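Local coordinates for protein methyltransferase WBDD (Escherichia coli, PDB 4AZS) that acts as a bifunctional kinase and methyltransferase that regulates the chain length of the O9a O antigen, binding S-adenosylmethionine and an adenine nucleotide in separate domains, at residues H145-L150 and D154-L159; E337-E342 and A374-R379; L431-S436 and S467-R472; A441-P446 and Q477-Q482. All coordinates share one frame; numbering follows the deposited sequence. Where two conformers were deposited one is given.

Contact 1. Residues H145-L150 and D154-L159; sequences HHIVHL and DEVKRL
I147 faces helix 153-166 and lays its CG2 methyl on V156 CG2 at 3.6 Å. With CG1 anti to the carbonyl carbon (chi1 -58°), the CG2 methyl is the branch left to face the second helix. The same CG2 also meets L159 CD1 at 4.0 Å, one turn further along that helix, and thereby bridges V156 and L159. I147 also touches I123 and E124 of helix 123-129, and its side chain comes to about 4 Å from the bound S-adenosylmethionine. V148 follows, its CG2 placed beside the backbone N and 3.7 Å from V156 CG2; the two valine side chains cross at about a right angle. V156 CG2 also presses on the main chain, 3.6 Å from V148 N, and so fills the angle between I147 and V148. This is a helical hairpin of the methyltransferase domain: the two segments run at 140° to each other, with axes 9.1 Å apart at closest approach, on helices joined by a very short connection. Helix 144-151 also supplies H146 to the S-adenosylmethionine pocket, while R158 and L159 of helix 153-166 pack on another subunit. Everything that touches across the hairpin is aliphatic and buried, apart from the one backbone nitrogen, which implies cohesion by shape and exclusion of water, without polar bonds to fix a precise register.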
# COMPACT_ATOMS: atom_id res chain seq x y z
N HIS A 145 -11.40 -14.95 -28.40
CA HIS A 145 -11.79 -14.16 -27.22
C HIS A 145 -11.18 -14.69 -25.98
O HIS A 145 -10.98 -13.94 -25.05
CB HIS A 145 -13.29 -13.98 -27.06
CG HIS A 145 -14.04 -15.21 -26.71
ND1 HIS A 145 -14.35 -16.14 -27.63
CD2 HIS A 145 -14.61 -15.63 -25.52
CE1 HIS A 145 -15.08 -17.12 -27.05
NE2 HIS A 145 -15.21 -16.82 -25.75
N HIS A 146 -10.86 -15.98 -25.95
CA HIS A 146 -10.18 -16.55 -24.82
C HIS A 146 -8.75 -16.05 -24.75
O HIS A 146 -8.21 -15.92 -23.67
CB HIS A 146 -10.17 -18.08 -24.88
CG HIS A 146 -11.54 -18.73 -24.78
ND1 HIS A 146 -12.24 -19.14 -25.88
CD2 HIS A 146 -12.33 -19.06 -23.66
CE1 HIS A 146 -13.42 -19.69 -25.47
NE2 HIS A 146 -13.46 -19.65 -24.12
N ILE A 147 -8.13 -15.79 -25.89
CA ILE A 147 -6.73 -15.34 -25.97
C ILE A 147 -6.69 -13.82 -25.65
O ILE A 147 -5.76 -13.33 -24.99
CB ILE A 147 -6.13 -15.69 -27.35
CG1 ILE A 147 -6.22 -17.20 -27.56
CG2 ILE A 147 -4.68 -15.29 -27.49
CD1 ILE A 147 -5.94 -17.66 -28.96
N VAL A 148 -7.73 -13.10 -26.07
CA VAL A 148 -7.88 -11.67 -25.73
C VAL A 148 -7.95 -11.46 -24.22
O VAL A 148 -7.28 -10.56 -23.64
CB VAL A 148 -9.16 -11.06 -26.37
CG1 VAL A 148 -9.41 -9.63 -25.90
CG2 VAL A 148 -9.09 -11.12 -27.90
N HIS A 149 -8.82 -12.28 -23.61
CA HIS A 149 -9.06 -12.26 -22.18
C HIS A 149 -7.80 -12.52 -21.39
O HIS A 149 -7.58 -11.89 -20.37
CB HIS A 149 -10.18 -13.23 -21.80
CG HIS A 149 -10.74 -13.01 -20.40
ND1 HIS A 149 -11.21 -11.80 -19.98
CD2 HIS A 149 -10.90 -13.88 -19.32
CE1 HIS A 149 -11.64 -11.91 -18.70
NE2 HIS A 149 -11.45 -13.17 -18.30
N LEU A 150 -6.94 -13.43 -21.84
CA LEU A 150 -5.71 -13.71 -21.09
C LEU A 150 -4.49 -12.88 -21.54
O LEU A 150 -3.62 -12.59 -20.72
CB LEU A 150 -5.33 -15.20 -21.15
CG LEU A 150 -6.40 -16.29 -20.92
CD1 LEU A 150 -5.76 -17.66 -21.16
CD2 LEU A 150 -7.09 -16.23 -19.55
N ASP A 154 -3.61 -6.38 -28.40
CA ASP A 154 -2.46 -6.21 -29.28
C ASP A 154 -1.76 -7.53 -29.62
O ASP A 154 -1.41 -7.72 -30.78
CB ASP A 154 -1.46 -5.20 -28.70
CG ASP A 154 -1.91 -3.74 -28.90
OD1 ASP A 154 -2.85 -3.47 -29.68
OD2 ASP A 154 -1.33 -2.85 -28.27
N GLU A 155 -1.56 -8.42 -28.66
CA GLU A 155 -0.95 -9.69 -28.99
C GLU A 155 -1.89 -10.47 -29.94
O GLU A 155 -1.42 -11.06 -30.89
CB GLU A 155 -0.58 -10.53 -27.74
CG GLU A 155 -0.55 -12.04 -28.04
CD GLU A 155 -0.04 -12.95 -26.92
OE1 GLU A 155 0.51 -12.46 -25.93
OE2 GLU A 155 -0.19 -14.20 -27.04
N VAL A 156 -3.20 -10.45 -29.70
CA VAL A 156 -4.12 -11.15 -30.59
C VAL A 156 -4.07 -10.58 -32.02
O VAL A 156 -4.12 -11.36 -32.99
CB VAL A 156 -5.54 -11.16 -30.05
CG1 VAL A 156 -6.53 -11.63 -31.12
CG2 VAL A 156 -5.64 -12.06 -28.84
N LYS A 157 -3.98 -9.26 -32.18
CA LYS A 157 -3.85 -8.65 -33.53
C LYS A 157 -2.63 -9.21 -34.23
O LYS A 157 -2.67 -9.52 -35.43
CB LYS A 157 -3.72 -7.10 -33.48
CG LYS A 157 -5.02 -6.38 -33.12
CD LYS A 157 -4.85 -4.88 -32.83
CE LYS A 157 -4.48 -4.01 -34.04
NZ LYS A 157 -5.55 -4.02 -35.11
N ARG A 158 -1.51 -9.29 -33.51
CA ARG A 158 -0.28 -9.83 -34.12
C ARG A 158 -0.37 -11.30 -34.47
O ARG A 158 0.12 -11.73 -35.52
CB ARG A 158 0.94 -9.55 -33.25
CG ARG A 158 1.29 -8.06 -33.30
CD ARG A 158 2.53 -7.72 -32.47
NE ARG A 158 2.72 -6.26 -32.41
CZ ARG A 158 2.43 -5.48 -31.37
NH1 ARG A 158 1.95 -5.96 -30.22
NH2 ARG A 158 2.66 -4.18 -31.49
N LEU A 159 -1.04 -12.07 -33.62
CA LEU A 159 -1.25 -13.49 -33.94
C LEU A 159 -2.09 -13.63 -35.21
O LEU A 159 -1.76 -14.43 -36.09
CB LEU A 159 -1.95 -14.21 -32.77
CG LEU A 159 -1.16 -14.30 -31.48
CD1 LEU A 159 -1.98 -15.02 -30.43
CD2 LEU A 159 0.12 -15.11 -31.74

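Contact 2. Residues E337-E342 and A374-R379. With SO4 (sulfate ion), chain K.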
# COMPACT_ATOMS: atom_id res chain seq x y z
N GLU A 337 7.59 15.41 -59.15
CA GLU A 337 7.92 14.80 -60.45
C GLU A 337 7.67 15.76 -61.61
O GLU A 337 6.87 16.70 -61.50
CB GLU A 337 7.08 13.54 -60.63
CG GLU A 337 7.58 12.53 -61.66
CD GLU A 337 6.74 11.26 -61.68
OE1 GLU A 337 6.73 10.52 -60.67
OE2 GLU A 337 6.06 11.01 -62.70
N GLU A 338 8.34 15.54 -62.74
CA GLU A 338 8.23 16.45 -63.87
C GLU A 338 6.92 16.20 -64.58
O GLU A 338 6.59 15.06 -64.90
CB GLU A 338 9.39 16.31 -64.85
CG GLU A 338 10.64 17.04 -64.36
CD GLU A 338 11.59 17.43 -65.48
OE1 GLU A 338 11.12 17.95 -66.52
OE2 GLU A 338 12.82 17.25 -65.30
N ILE A 339 6.18 17.27 -64.80
CA ILE A 339 4.89 17.17 -65.46
C ILE A 339 4.72 18.17 -66.60
O ILE A 339 5.24 19.27 -66.58
CB ILE A 339 3.73 17.34 -64.46
CG1 ILE A 339 3.85 18.65 -63.68
CG2 ILE A 339 3.71 16.17 -63.48
CD1 ILE A 339 2.54 19.09 -63.05
N ASP A 340 3.98 17.75 -67.60
CA ASP A 340 3.65 18.60 -68.70
C ASP A 340 2.20 19.05 -68.52
O ASP A 340 1.26 18.33 -68.83
CB ASP A 340 3.84 17.84 -69.99
CG ASP A 340 3.68 18.70 -71.18
OD1 ASP A 340 2.95 19.70 -71.07
OD2 ASP A 340 4.27 18.38 -72.22
N ARG A 341 2.03 20.26 -68.00
CA ARG A 341 0.71 20.77 -67.66
C ARG A 341 -0.17 20.98 -68.91
O ARG A 341 -1.37 20.80 -68.88
CB ARG A 341 0.88 22.03 -66.82
CG ARG A 341 1.44 21.70 -65.45
CD ARG A 341 1.81 22.92 -64.62
NE ARG A 341 3.06 23.51 -65.08
CZ ARG A 341 4.27 23.02 -64.83
NH1 ARG A 341 4.42 21.91 -64.13
NH2 ARG A 341 5.34 23.65 -65.31
N GLU A 342 0.46 21.28 -70.03
CA GLU A 342 -0.25 21.43 -71.27
C GLU A 342 -0.94 20.13 -71.70
O GLU A 342 -2.08 20.12 -72.17
CB GLU A 342 0.74 21.87 -72.35
CG GLU A 342 0.16 22.04 -73.73
CD GLU A 342 -0.91 23.13 -73.82
OE1 GLU A 342 -0.95 24.08 -72.99
OE2 GLU A 342 -1.73 23.04 -74.76
N ALA A 374 2.70 7.61 -69.07
CA ALA A 374 4.09 7.89 -69.39
C ALA A 374 4.23 8.96 -70.47
O ALA A 374 5.23 9.67 -70.52
CB ALA A 374 4.77 6.62 -69.85
N ARG A 375 3.23 9.09 -71.33
CA ARG A 375 3.26 10.11 -72.37
C ARG A 375 2.58 11.40 -71.90
O ARG A 375 2.24 12.24 -72.70
CB ARG A 375 2.61 9.57 -73.64
CG ARG A 375 3.24 8.25 -74.10
CD ARG A 375 3.21 8.08 -75.63
NE ARG A 375 1.97 7.44 -76.12
CZ ARG A 375 0.97 8.05 -76.76
NH1 ARG A 375 0.99 9.36 -77.03
NH2 ARG A 375 -0.08 7.33 -77.15
N GLN A 376 2.41 11.54 -70.59
CA GLN A 376 1.80 12.73 -70.01
C GLN A 376 0.31 13.01 -70.35
O GLN A 376 -0.18 14.12 -70.11
CB GLN A 376 2.68 13.94 -70.32
CG GLN A 376 4.00 13.91 -69.58
CD GLN A 376 3.83 14.05 -68.08
OE1 GLN A 376 2.97 14.78 -67.59
NE2 GLN A 376 4.66 13.36 -67.34
N HIS A 377 -0.39 12.01 -70.88
CA HIS A 377 -1.83 12.10 -71.09
C HIS A 377 -2.54 11.73 -69.80
O HIS A 377 -2.14 10.81 -69.08
CB HIS A 377 -2.30 11.18 -72.22
CG HIS A 377 -1.82 11.61 -73.59
ND1 HIS A 377 -1.67 10.73 -74.60
CD2 HIS A 377 -1.42 12.85 -74.08
CE1 HIS A 377 -1.23 11.38 -75.69
NE2 HIS A 377 -1.08 12.67 -75.37
N ALA A 378 -3.61 12.47 -69.50
CA ALA A 378 -4.33 12.31 -68.26
C ALA A 378 -5.74 11.79 -68.46
O ALA A 378 -6.36 12.04 -69.50
CB ALA A 378 -4.34 13.64 -67.51
N ARG A 379 -6.26 11.07 -67.46
CA ARG A 379 -7.64 10.63 -67.44
C ARG A 379 -8.16 10.54 -66.02
O ARG A 379 -7.42 10.41 -65.07
CB ARG A 379 -7.80 9.26 -68.13
CG ARG A 379 -7.13 8.12 -67.35
CD ARG A 379 -6.94 6.91 -68.23
NE ARG A 379 -8.25 6.43 -68.71
CZ ARG A 379 -8.42 5.41 -69.54
NH1 ARG A 379 -7.38 4.73 -70.01
NH2 ARG A 379 -9.65 5.06 -69.90
S SO4 K . 4.19 23.00 -68.80
O1 SO4 K . 3.97 24.30 -68.15
O2 SO4 K . 3.09 22.74 -69.79
O3 SO4 K . 4.27 21.99 -67.70
O4 SO4 K . 5.43 22.98 -69.61
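D340 and Q376 join the N-terminal end of helix 341-357 to the turn between strands 370-372 and 378-380, a beta hairpin of the protein kinase domain. The polar link is a single hydrogen bond: D340 N donates to Q376 OE1 at 3.1 Å, with an almost straight N-H...O angle of 179°. The donor stands well above the plane of the side-chain amide, not on a lone pair. Q376 has a left-handed backbone conformation, and its side chain folds at chi2 (-66°), which carries the amide alongside the 338-340 backbone. On the other branch of the amide, Q376 NE2 lies 3.5 Å from E338 O. Apolar contact is slight: Q376 CG rests 4.0 Å from D340 CB. M332 of helix 329-334 and I344 of helix 341-357 itself also touch the glutamine. Capping comes next. D340 occupies the N-cap position, and its OD1 accepts a weak bond from E342 N as well as one from K343 N. Anion binding uses the same helix end. A sulfate, probably from the crystallisation liquor, takes hydrogen bonds from R341 N through O3 and from E342 N through O2, where the helix dipole would favour a negative charge. R341 bends at chi3 (-76°) and folds its guanidinium back over the ion instead of meeting it in plane. Sulfate O3, already 2.8 Å from R341 N, thus also sits over the centre of the guanidinium, 3.0 Å from R341 CZ.

Contact 3. Residues L431-S436 and S467-R472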
# COMPACT_ATOMS: atom_id res chain seq x y z
N LEU A 431 -0.62 31.86 -62.49
CA LEU A 431 -0.74 31.48 -63.90
C LEU A 431 0.12 32.35 -64.82
O LEU A 431 -0.11 33.54 -64.95
CB LEU A 431 -2.20 31.52 -64.37
CG LEU A 431 -3.20 30.51 -63.80
CD1 LEU A 431 -4.53 30.64 -64.54
CD2 LEU A 431 -2.67 29.09 -63.90
N PRO A 432 1.08 31.74 -65.52
CA PRO A 432 1.71 32.53 -66.53
C PRO A 432 0.82 32.66 -67.79
O PRO A 432 -0.19 31.97 -67.94
CB PRO A 432 2.96 31.71 -66.84
CG PRO A 432 2.48 30.32 -66.75
CD PRO A 432 1.37 30.31 -65.71
N GLN A 433 1.20 33.60 -68.65
CA GLN A 433 0.67 33.69 -70.00
C GLN A 433 1.07 32.41 -70.70
O GLN A 433 2.15 31.89 -70.45
CB GLN A 433 1.26 34.89 -70.73
CG GLN A 433 0.69 36.19 -70.23
CD GLN A 433 0.84 37.36 -71.21
OE1 GLN A 433 0.45 37.31 -72.39
NE2 GLN A 433 1.36 38.46 -70.69
N PRO A 434 0.20 31.85 -71.52
CA PRO A 434 -1.14 32.19 -71.91
C PRO A 434 -2.28 31.51 -71.13
O PRO A 434 -3.45 31.67 -71.48
CB PRO A 434 -1.16 31.71 -73.35
CG PRO A 434 -0.32 30.47 -73.31
CD PRO A 434 0.67 30.64 -72.21
N TRP A 435 -1.97 30.80 -70.06
CA TRP A 435 -3.01 30.25 -69.20
C TRP A 435 -3.88 31.34 -68.58
O TRP A 435 -5.13 31.25 -68.48
CB TRP A 435 -2.37 29.33 -68.14
CG TRP A 435 -1.86 28.01 -68.71
CD1 TRP A 435 -2.61 26.86 -68.96
CD2 TRP A 435 -0.50 27.67 -69.12
NE1 TRP A 435 -1.82 25.87 -69.49
CE2 TRP A 435 -0.55 26.28 -69.61
CE3 TRP A 435 0.72 28.33 -69.11
CZ2 TRP A 435 0.58 25.62 -70.08
CZ3 TRP A 435 1.86 27.66 -69.59
CH2 TRP A 435 1.79 26.33 -70.07
N SER A 436 -3.24 32.41 -68.18
CA SER A 436 -3.96 33.53 -67.60
C SER A 436 -4.89 34.18 -68.63
O SER A 436 -5.99 34.63 -68.30
CB SER A 436 -2.95 34.56 -67.11
OG SER A 436 -2.09 34.90 -68.23
N SER A 467 -3.78 39.46 -74.21
CA SER A 467 -3.03 39.41 -72.98
C SER A 467 -3.81 39.99 -71.77
O SER A 467 -4.09 41.20 -71.74
CB SER A 467 -1.73 40.16 -73.16
OG SER A 467 -1.10 40.28 -71.89
N ALA A 468 -4.14 39.14 -70.80
CA ALA A 468 -4.86 39.60 -69.59
C ALA A 468 -4.16 40.74 -68.84
O ALA A 468 -4.80 41.65 -68.34
CB ALA A 468 -5.09 38.45 -68.63
N GLU A 469 -2.86 40.74 -68.78
CA GLU A 469 -2.18 41.74 -67.99
C GLU A 469 -2.30 43.15 -68.60
O GLU A 469 -1.97 44.15 -67.94
CB GLU A 469 -0.74 41.32 -67.80
CG GLU A 469 0.05 41.24 -69.09
CD GLU A 469 1.56 41.31 -68.88
OE1 GLU A 469 2.08 40.60 -67.99
OE2 GLU A 469 2.23 42.05 -69.64
N GLN A 470 -2.76 43.23 -69.85
CA GLN A 470 -2.91 44.49 -70.54
C GLN A 470 -4.30 45.07 -70.27
O GLN A 470 -4.64 46.17 -70.75
CB GLN A 470 -2.72 44.30 -72.06
CG GLN A 470 -1.28 44.05 -72.54
CD GLN A 470 -1.26 43.89 -74.09
OE1 GLN A 470 -2.31 43.92 -74.75
NE2 GLN A 470 -0.10 43.70 -74.65
N GLN A 471 -5.11 44.31 -69.56
CA GLN A 471 -6.48 44.72 -69.29
C GLN A 471 -6.58 45.08 -67.82
O GLN A 471 -5.70 44.73 -67.01
CB GLN A 471 -7.52 43.62 -69.63
CG GLN A 471 -7.31 42.75 -70.89
CD GLN A 471 -7.28 43.48 -72.23
OE1 GLN A 471 -7.98 44.46 -72.45
NE2 GLN A 471 -6.45 42.96 -73.16
N ARG A 472 -7.66 45.77 -67.47
CA ARG A 472 -7.93 46.09 -66.06
C ARG A 472 -8.10 44.80 -65.25
O ARG A 472 -7.64 44.72 -64.10
CB ARG A 472 -9.11 47.08 -65.85
CG ARG A 472 -10.00 47.37 -67.06
CD ARG A 472 -10.74 48.70 -66.93
NE ARG A 472 -11.84 48.82 -67.90
CZ ARG A 472 -11.76 49.35 -69.13
NH1 ARG A 472 -10.62 49.83 -69.60
NH2 ARG A 472 -12.84 49.40 -69.91
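Q433 reaches S467 and E469 with its CG beside the backbone N (chi1 -74°) and an extended chain beyond it, which carries the amide to both residues. The S467 hydroxyl lies beside that amide: S467 OG gives a weak hydrogen bond to Q433 OE1 at 3.4 Å. E469 holds CG between its backbone N and carbonyl carbon (chi1 64°), which swings the extended chain back toward Q433. The carboxylate carbon E469 CD lies 3.4 Å from Q433 NE2, the two side chains crossing at about a right angle with their planar groups 59° apart. E469 also touches S394 of the third subunit. Beside this, A468 CB lies 3.9 Å from S436 O. S467 O is gripped twice, by Q470 N within the 3-10 turn and by Q471 NE2, from opposite faces of its carbonyl plane. N437 ties both sides: its OD1 receives A468 N, and its ND2 donates to Q433 OE1. This surface contact, just after the cis peptide before P434, sets the loop between helices 452-460 and 475-485 against the start of helix 435-443, with N437 of that helix giving the firmer link.

Contact 4. Residues A441-P446 and Q477-Q482; sequences AVWQEP and QWIIAQ
W443 extends its indole from helix 435-443 toward I479 and I480 on helix 475-485, and the two isoleucines receive it with their CD1 methyls. The tryptophan's chi1 of -91° lies away from the usual staggered values, and this sends the long axis of the ring across to the second helix. I479 has CG1 beside its backbone N (chi1 -68°) and an extended chi2 of 155°, which carries I479 CD1 to the six-membered ring, 3.7 Å from W443 CH2 and 3.9 Å from W443 CZ3. I479 CG2 adds a secondary touch 4.2 Å from W443 CH2. I480, with similar torsions one residue on, slides past the ring in the opposite direction and brings I480 CD1 to 3.8 Å from W443 NE1. Both methyls approach the indole obliquely. This is helix-to-helix packing in the C-terminal helical region, which probably belongs to the C-lobe of the kinase; the backbones stay well apart and the indole spans the space. F404 of helix 397-410 and W450, edge-to-face with W443, enclose the ring further, while W478 of a fourth subunit meets it with the ring planes inclined. W443 NE1 is buried with no polar partner in the model, the I480 methyl being its neighbour here.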
# COMPACT_ATOMS: atom_id res chain seq x y z
N ALA A 441 -10.27 35.08 -70.83
CA ALA A 441 -11.27 35.02 -71.91
C ALA A 441 -12.51 34.37 -71.41
O ALA A 441 -13.60 34.76 -71.77
CB ALA A 441 -10.74 34.29 -73.14
N VAL A 442 -12.38 33.37 -70.56
CA VAL A 442 -13.55 32.67 -70.13
C VAL A 442 -14.39 33.59 -69.30
O VAL A 442 -15.63 33.61 -69.42
CB VAL A 442 -13.23 31.43 -69.28
CG1 VAL A 442 -14.51 30.85 -68.70
CG2 VAL A 442 -12.49 30.40 -70.08
N TRP A 443 -13.72 34.36 -68.45
CA TRP A 443 -14.40 35.29 -67.57
C TRP A 443 -15.13 36.39 -68.28
O TRP A 443 -16.05 36.91 -67.73
CB TRP A 443 -13.45 35.87 -66.51
CG TRP A 443 -13.46 35.02 -65.26
CD1 TRP A 443 -12.84 33.77 -65.09
CD2 TRP A 443 -14.16 35.27 -64.00
NE1 TRP A 443 -13.08 33.27 -63.83
CE2 TRP A 443 -13.86 34.12 -63.12
CE3 TRP A 443 -14.96 36.30 -63.52
CZ2 TRP A 443 -14.37 34.02 -61.84
CZ3 TRP A 443 -15.45 36.19 -62.22
CH2 TRP A 443 -15.16 35.08 -61.40
N GLN A 444 -14.76 36.71 -69.51
CA GLN A 444 -15.47 37.74 -70.27
C GLN A 444 -16.73 37.20 -70.94
O GLN A 444 -17.44 37.95 -71.58
CB GLN A 444 -14.58 38.31 -71.37
CG GLN A 444 -13.32 38.96 -70.85
CD GLN A 444 -13.62 39.86 -69.68
OE1 GLN A 444 -14.44 40.77 -69.77
NE2 GLN A 444 -13.01 39.56 -68.54
N GLU A 445 -16.96 35.89 -70.84
CA GLU A 445 -18.11 35.26 -71.45
C GLU A 445 -19.35 35.37 -70.58
O GLU A 445 -19.29 35.15 -69.38
CB GLU A 445 -17.87 33.77 -71.65
CG GLU A 445 -16.81 33.45 -72.68
CD GLU A 445 -17.28 33.61 -74.08
OE1 GLU A 445 -18.49 33.80 -74.31
OE2 GLU A 445 -16.43 33.46 -74.98
N PRO A 446 -20.50 35.62 -71.20
CA PRO A 446 -21.72 35.52 -70.39
C PRO A 446 -21.78 34.13 -69.81
O PRO A 446 -21.35 33.17 -70.45
CB PRO A 446 -22.85 35.71 -71.36
CG PRO A 446 -22.25 35.74 -72.74
CD PRO A 446 -20.76 35.89 -72.62
N GLN A 477 -8.46 36.80 -61.37
CA GLN A 477 -7.25 36.32 -60.73
C GLN A 477 -7.43 36.22 -59.21
O GLN A 477 -7.09 35.20 -58.59
CB GLN A 477 -6.05 37.21 -61.10
CG GLN A 477 -5.28 36.74 -62.34
CD GLN A 477 -4.54 35.40 -62.15
OE1 GLN A 477 -4.18 35.01 -61.02
NE2 GLN A 477 -4.31 34.68 -63.25
N TRP A 478 -8.00 37.27 -58.62
CA TRP A 478 -8.10 37.34 -57.17
C TRP A 478 -9.17 36.45 -56.60
O TRP A 478 -9.05 35.97 -55.49
CB TRP A 478 -8.24 38.79 -56.72
CG TRP A 478 -6.99 39.58 -57.02
CD1 TRP A 478 -6.89 40.79 -57.71
CD2 TRP A 478 -5.59 39.20 -56.70
NE1 TRP A 478 -5.58 41.19 -57.81
CE2 TRP A 478 -4.75 40.28 -57.23
CE3 TRP A 478 -4.98 38.12 -56.04
CZ2 TRP A 478 -3.37 40.26 -57.09
CZ3 TRP A 478 -3.59 38.12 -55.91
CH2 TRP A 478 -2.80 39.16 -56.42
N ILE A 479 -10.20 36.18 -57.39
CA ILE A 479 -11.31 35.35 -56.95
C ILE A 479 -10.93 33.88 -56.90
O ILE A 479 -11.33 33.16 -55.98
CB ILE A 479 -12.51 35.53 -57.88
CG1 ILE A 479 -13.06 36.96 -57.72
CG2 ILE A 479 -13.57 34.48 -57.58
CD1 ILE A 479 -13.79 37.44 -58.95
N ILE A 480 -10.16 33.44 -57.88
CA ILE A 480 -9.67 32.07 -57.91
C ILE A 480 -8.54 31.89 -56.92
O ILE A 480 -8.44 30.84 -56.30
CB ILE A 480 -9.26 31.68 -59.34
CG1 ILE A 480 -10.52 31.46 -60.18
CG2 ILE A 480 -8.43 30.42 -59.36
CD1 ILE A 480 -10.32 31.83 -61.62
N ALA A 481 -7.69 32.89 -56.75
CA ALA A 481 -6.62 32.81 -55.74
C ALA A 481 -7.21 32.67 -54.36
O ALA A 481 -6.67 31.92 -53.54
CB ALA A 481 -5.70 34.01 -55.81
N GLN A 482 -8.31 33.38 -54.09
CA GLN A 482 -9.05 33.21 -52.84
C GLN A 482 -9.81 31.88 -52.79
O GLN A 482 -9.85 31.20 -51.76
CB GLN A 482 -9.99 34.37 -52.61
CG GLN A 482 -9.26 35.66 -52.33
CD GLN A 482 -10.18 36.85 -52.26
OE1 GLN A 482 -10.08 37.79 -53.04
NE2 GLN A 482 -11.09 36.82 -51.31

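The four contacts follow the elongated chain from one enzyme half to the other. Contact 1, in the methyltransferase domain beside the S-adenosylmethionine site, comes first and closes before the others open; its centre lies about 48 to 64 Å from theirs, on the opposite side of the chain's centre. Contact 2 follows in the kinase domain and meets contact 3 where E342 OE1 packs on W435 CZ2 at 3.6 Å, their centres about 23 Å apart. Contacts 3 and 4, about 11 Å apart between centres, share helix 435-443 and alternate along the chain, so 467-472 and 477-482 fold back on successive parts of that helix. Both also touch a third subunit, joining this helical end to the assembly.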